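Local coordinates for protein glucose-1-phosphate thymidylyltransferase (Bacillus anthracis, PDB 4ECM) that probably catalyses the reversible transfer of a thymidylyl group from dTTP to glucose 1-phosphate, giving dTDP-glucose and pyrophosphate on the path to dTDP-L-rhamnose, at residues Gln112-Cys117 / Met126-Gly131; Ile75-Gly78 / Asp84-Ser87. All coordinates share one frame; numbering follows the deposited sequence.

Interaction 1 of 2, residues Gln112-Cys117 / Met126-Gly131; sequences QALGLC and MVVILG. With DAU (2'deoxy-thymidine-5'-diphospho-alpha-D-glucose), chain B.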
loop_
_atom_site.group_PDB
_atom_site.type_symbol
_atom_site.label_atom_id
_atom_site.label_comp_id
_atom_site.label_asym_id
_atom_site.label_seq_id
_atom_site.Cartn_x
_atom_site.Cartn_y
_atom_site.Cartn_z
ATOM N N GLN A 112 17.836 -2.232 20.270
ATOM C CA GLN A 112 18.112 -2.855 18.973
ATOM C C GLN A 112 17.846 -1.851 17.818
ATOM O O GLN A 112 18.628 -1.729 16.872
ATOM C CB GLN A 112 17.192 -4.066 18.791
ATOM C CG GLN A 112 17.482 -4.888 17.532
ATOM C CD GLN A 112 16.458 -6.004 17.314
ATOM O OE1 GLN A 112 15.266 -5.747 17.114
ATOM N NE2 GLN A 112 16.936 -7.247 17.299
ATOM N N ALA A 113 16.709 -1.161 17.904
ATOM C CA ALA A 113 16.328 -0.169 16.905
ATOM C C ALA A 113 17.386 0.931 16.847
ATOM O O ALA A 113 17.841 1.328 15.780
ATOM C CB ALA A 113 14.946 0.412 17.227
ATOM N N LEU A 114 17.821 1.389 18.008
ATOM C CA LEU A 114 18.831 2.449 18.061
ATOM C C LEU A 114 20.135 1.991 17.428
ATOM O O LEU A 114 20.824 2.784 16.788
ATOM C CB LEU A 114 19.070 2.888 19.503
ATOM C CG LEU A 114 20.142 3.945 19.741
ATOM C CD1 LEU A 114 19.814 5.222 19.016
ATOM C CD2 LEU A 114 20.270 4.207 21.240
ATOM N N GLY A 115 20.450 0.710 17.578
ATOM C CA GLY A 115 21.696 0.140 17.024
ATOM C C GLY A 115 21.828 0.292 15.519
ATOM O O GLY A 115 22.932 0.386 15.008
ATOM N N LEU A 116 20.697 0.314 14.807
ATOM C CA LEU A 116 20.678 0.469 13.333
ATOM C C LEU A 116 21.138 1.873 12.874
ATOM O O LEU A 116 21.426 2.097 11.687
ATOM C CB LEU A 116 19.253 0.242 12.807
ATOM C CG LEU A 116 18.569 -1.068 13.206
ATOM C CD1 LEU A 116 17.089 -1.037 12.845
ATOM C CD2 LEU A 116 19.276 -2.291 12.591
ATOM N N CYS A 117 21.201 2.813 13.814
ATOM C CA CYS A 117 21.563 4.192 13.500
ATOM C C CYS A 117 23.050 4.493 13.679
ATOM O O CYS A 117 23.461 5.635 13.565
ATOM C CB CYS A 117 20.765 5.133 14.409
ATOM S SG CYS A 117 19.010 4.838 14.453
ATOM N N MET A 126 23.407 12.627 19.587
ATOM C CA MET A 126 22.056 12.397 19.120
ATOM C C MET A 126 20.973 12.591 20.165
ATOM O O MET A 126 21.213 12.455 21.371
ATOM C CB MET A 126 21.975 10.959 18.633
ATOM C CG MET A 126 21.914 9.936 19.774
ATOM S SD MET A 126 22.512 8.323 19.286
ATOM C CE MET A 126 24.290 8.586 19.579
ATOM N N VAL A 127 19.789 12.936 19.682
ATOM C CA VAL A 127 18.599 12.981 20.505
ATOM C C VAL A 127 17.689 11.878 19.967
ATOM O O VAL A 127 17.378 11.833 18.768
ATOM C CB VAL A 127 17.865 14.332 20.479
ATOM C CG1 VAL A 127 16.548 14.223 21.277
ATOM C CG2 VAL A 127 18.760 15.444 21.059
ATOM N N VAL A 128 17.305 10.963 20.848
ATOM C CA VAL A 128 16.445 9.859 20.485
ATOM C C VAL A 128 15.068 10.091 21.094
ATOM O O VAL A 128 14.960 10.316 22.290
ATOM C CB VAL A 128 16.990 8.540 21.038
ATOM C CG1 VAL A 128 16.033 7.399 20.711
ATOM C CG2 VAL A 128 18.418 8.268 20.507
ATOM N N ILE A 129 14.020 10.064 20.272
ATOM C CA ILE A 129 12.661 10.197 20.765
ATOM C C ILE A 129 11.825 8.968 20.419
ATOM O O ILE A 129 11.659 8.619 19.235
ATOM C CB ILE A 129 11.946 11.438 20.181
ATOM C CG1 ILE A 129 12.757 12.709 20.474
ATOM C CG2 ILE A 129 10.527 11.565 20.765
ATOM C CD1 ILE A 129 12.035 14.009 20.125
ATOM N N LEU A 130 11.289 8.297 21.439
ATOM C CA LEU A 130 10.392 7.180 21.179
ATOM C C LEU A 130 9.138 7.837 20.564
ATOM O O LEU A 130 8.593 8.809 21.095
ATOM C CB LEU A 130 10.071 6.393 22.450
ATOM C CG LEU A 130 11.289 5.868 23.216
ATOM C CD1 LEU A 130 10.882 5.030 24.420
ATOM C CD2 LEU A 130 12.191 5.063 22.272
ATOM N N GLY A 131 8.719 7.326 19.417
ATOM C CA GLY A 131 7.602 7.889 18.670
ATOM C C GLY A 131 6.303 8.085 19.400
ATOM O O GLY A 131 5.527 8.972 19.042
HETATM O O6 DAU B . 7.406 5.603 27.374
HETATM C C6 DAU B . 8.541 5.643 28.241
HETATM C C5 DAU B . 9.057 4.231 28.474
HETATM O O5 DAU B . 9.331 3.661 27.197
HETATM C C4 DAU B . 10.311 4.222 29.355
HETATM O O4 DAU B . 10.018 4.710 30.658
HETATM C C3 DAU B . 10.917 2.827 29.485
HETATM O O3 DAU B . 12.155 2.924 30.220
HETATM C C2 DAU B . 11.152 2.273 28.075
HETATM O O2 DAU B . 11.623 0.913 28.127
HETATM C C1 DAU B . 9.881 2.338 27.237
HETATM O O1 DAU B . 8.924 1.433 27.776
HETATM P P2 DAU B . 7.725 0.856 26.861
HETATM O O3P DAU B . 6.651 1.899 26.666
HETATM O O4P DAU B . 7.387 -0.504 27.405
HETATM O OPP DAU B . 8.447 0.691 25.423
HETATM P P DAU B . 7.661 0.159 24.126
HETATM O O1P DAU B . 6.219 0.602 24.205
HETATM O O2P DAU B . 8.002 -1.274 23.939
HETATM O "O5'" DAU B . 8.339 1.012 22.937
HETATM C "C5'" DAU B . 8.073 2.396 22.840
HETATM C "C4'" DAU B . 8.411 3.004 21.479
HETATM O "O4'" DAU B . 9.644 2.550 20.926
HETATM C "C3'" DAU B . 7.330 2.783 20.443
HETATM O "O3'" DAU B . 6.997 4.085 19.956
HETATM C "C2'" DAU B . 7.961 1.946 19.357
HETATM C "C1'" DAU B . 9.456 2.071 19.610
HETATM N N11 DAU B . 10.222 0.813 19.596
HETATM C C61 DAU B . 9.848 -0.207 20.507
HETATM C C51 DAU B . 10.283 -1.506 20.328
HETATM C C5A DAU B . 9.966 -2.561 21.368
HETATM C C21 DAU B . 10.860 0.435 18.399
HETATM O O21 DAU B . 11.145 1.390 17.502
HETATM N N31 DAU B . 11.305 -0.829 18.193
HETATM C C41 DAU B . 11.044 -1.814 19.092
HETATM O O41 DAU B . 11.478 -3.074 18.862
#
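Leu-114 on helix 110-115 makes both direct contacts with strand 125-130 through one methyl. Its CD1 lies 3.7 Å from CG2 of Val-128 and 4.1 Å from SD of Met-126; both pairs are apolar, and no hydrogen bond joins the two segments. With CG anti to the backbone N (chi1 177°), the leucine branch extends from the helix toward the strand. In Met-126, chi1 (76°) and the extended chi2 set SD beside the leucine, and the bend at chi3 (85°) carries CE away from it. Val-202 of helix 202-206 and Ile-28 of the central sheet each touch both Leu-114 and Met-126, closing an apolar core.

Contacts with the bound dTDP-glucose come from other residues of the same segments. CB of Ala-113 is 3.9 Å from O21 of the ligand's thymine. At the strand's end, Leu-130 CD1 reaches the glucose ring oxygen O5 at 3.5 Å, and its CB lies 3.9 Å from C4' of the deoxyribose. The hydrophobic layer between helix and sheet thus leads into the nucleotide-sugar pocket at the C-terminal end of strand 125-130, which pairs parallel with 25-30 and antiparallel with 190-198, as in the Rossmann-like alpha/beta core of nucleotidyltransferases.

Interaction 2 of 2, residues Ile75-Gly78 / Asp84-Ser87; sequences IITG and DVVS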
loop_
_atom_site.group_PDB
_atom_site.type_symbol
_atom_site.label_atom_id
_atom_site.label_comp_id
_atom_site.label_asym_id
_atom_site.label_seq_id
_atom_site.Cartn_x
_atom_site.Cartn_y
_atom_site.Cartn_z
ATOM N N ILE A 75 14.668 7.767 10.813
ATOM C CA ILE A 75 13.394 7.175 11.205
ATOM C C ILE A 75 13.520 5.661 11.105
ATOM O O ILE A 75 13.877 5.132 10.043
ATOM C CB ILE A 75 12.283 7.618 10.253
ATOM C CG1 ILE A 75 12.168 9.161 10.194
ATOM C CG2 ILE A 75 10.932 6.942 10.608
ATOM C CD1 ILE A 75 11.679 9.814 11.402
ATOM N N ILE A 76 13.223 4.967 12.201
ATOM C CA ILE A 76 13.248 3.509 12.241
ATOM C C ILE A 76 11.823 2.960 12.371
ATOM O O ILE A 76 11.057 3.412 13.218
ATOM C CB ILE A 76 14.043 3.000 13.435
ATOM C CG1 ILE A 76 15.484 3.529 13.404
ATOM C CG2 ILE A 76 14.016 1.450 13.489
ATOM C CD1 ILE A 76 16.306 3.086 12.196
ATOM N N THR A 77 11.457 2.013 11.516
ATOM C CA THR A 77 10.147 1.368 11.625
ATOM C C THR A 77 10.203 -0.014 10.995
ATOM O O THR A 77 11.246 -0.427 10.491
ATOM C CB THR A 77 9.006 2.225 11.005
ATOM O OG1 THR A 77 7.732 1.733 11.460
ATOM C CG2 THR A 77 9.073 2.222 9.479
ATOM N N GLY A 78 9.091 -0.739 11.062
ATOM C CA GLY A 78 9.004 -2.094 10.487
ATOM C C GLY A 78 8.892 -2.075 8.970
ATOM O O GLY A 78 8.512 -1.076 8.373
ATOM N N ASP A 84 3.694 3.558 4.554
ATOM C CA ASP A 84 2.806 4.586 5.097
ATOM C C ASP A 84 3.573 5.677 5.813
ATOM O O ASP A 84 3.245 6.840 5.678
ATOM C CB ASP A 84 1.769 3.962 6.019
ATOM C CG ASP A 84 0.687 3.196 5.260
ATOM O OD1 ASP A 84 0.522 3.389 4.027
ATOM O OD2 ASP A 84 -0.024 2.415 5.917
ATOM N N VAL A 85 4.617 5.308 6.543
ATOM C CA VAL A 85 5.413 6.293 7.242
ATOM C C VAL A 85 6.055 7.229 6.231
ATOM O O VAL A 85 5.994 8.458 6.369
ATOM C CB VAL A 85 6.472 5.635 8.140
ATOM C CG1 VAL A 85 7.398 6.690 8.736
ATOM C CG2 VAL A 85 5.787 4.790 9.243
ATOM N N VAL A 86 6.643 6.655 5.190
ATOM C CA VAL A 86 7.270 7.460 4.149
ATOM C C VAL A 86 6.236 8.295 3.383
ATOM O O VAL A 86 6.520 9.432 3.014
ATOM C CB VAL A 86 8.117 6.588 3.215
ATOM C CG1 VAL A 86 8.603 7.393 2.022
ATOM C CG2 VAL A 86 9.307 5.994 4.004
ATOM N N SER A 87 5.029 7.757 3.161
ATOM C CA SER A 87 4.012 8.538 2.473
ATOM C C SER A 87 3.704 9.790 3.255
ATOM O O SER A 87 3.408 10.817 2.664
ATOM C CB SER A 87 2.729 7.751 2.227
ATOM O OG SER A 87 2.977 6.653 1.368
#
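Val-85 meets two strand residues at once, Ile-75 and Thr-77, each with a different methyl. From the helix backbone its CB points toward strand 72-77, where the nearest CA pair, Thr-77 and Val-85, is 8.1 Å apart; at that spacing side chains, not backbones, make the contact. At CB the side chain forks. CG1, anti to the backbone N (chi1 173°), packs on CG2 of Ile-75 at 4.0 Å, the two side chains crossing at a slant. CG2, lying beside the backbone N, faces CG2 of Thr-77 at 4.2 Å, methyl to methyl and tip to tip.

Ile-75 and Thr-77 are two residues apart on the strand, so both side chains lie on the face turned to the helix, while Ile-76 between them points to the other face. The threonine divides its functions: its methyl meets the valine, whereas OG1, anti to the backbone N (chi1 -164°), hydrogen-bonds to the carbonyl O of Ala-31. This satisfies the buried hydroxyl beside an otherwise apolar junction. No hydrogen bond crosses between the segments, and all three touching residues are buried.

On the helix, Val-86 packs on Val-103 of a second subunit, while Asp-84 and Ser-87 meet Val-44 of a third. The contact belongs to a beta-alpha-beta unit in which helix 82-89 connects strand 72-77 to its parallel neighbour 98-103. Ile-75 also touches Phe-99 and Tyr-101 of that neighbour and Ile-29 of strand 25-30. Val-85 thus sits where helix 82-89 lies over strand 72-77, with strands 98-103 and 25-30 on either side of that strand.

How the interactions relate
Interactions 1 and 2 pack helices onto the same sheet, with centres 14 Å apart, and follow one another in the chain. Ile-76 joins them: its CG2 lies 4.0 Å from CB of Ala-113, and its CG1 is 3.9 Å from SG of Cys-117. Since Ile-75 and Thr-77 face helix 82-89, strand 72-77 is sandwiched between that helix and segment 112-117. Their relation to the ligands differs. Interaction 1 includes pocket residues that touch dTDP-glucose, whereas the side chain of Thr-77 in interaction 2 stays about 7 Å from dTDP-glucose and about 9 Å from pyrophosphate, so that this contact lies near the ligands without touching them.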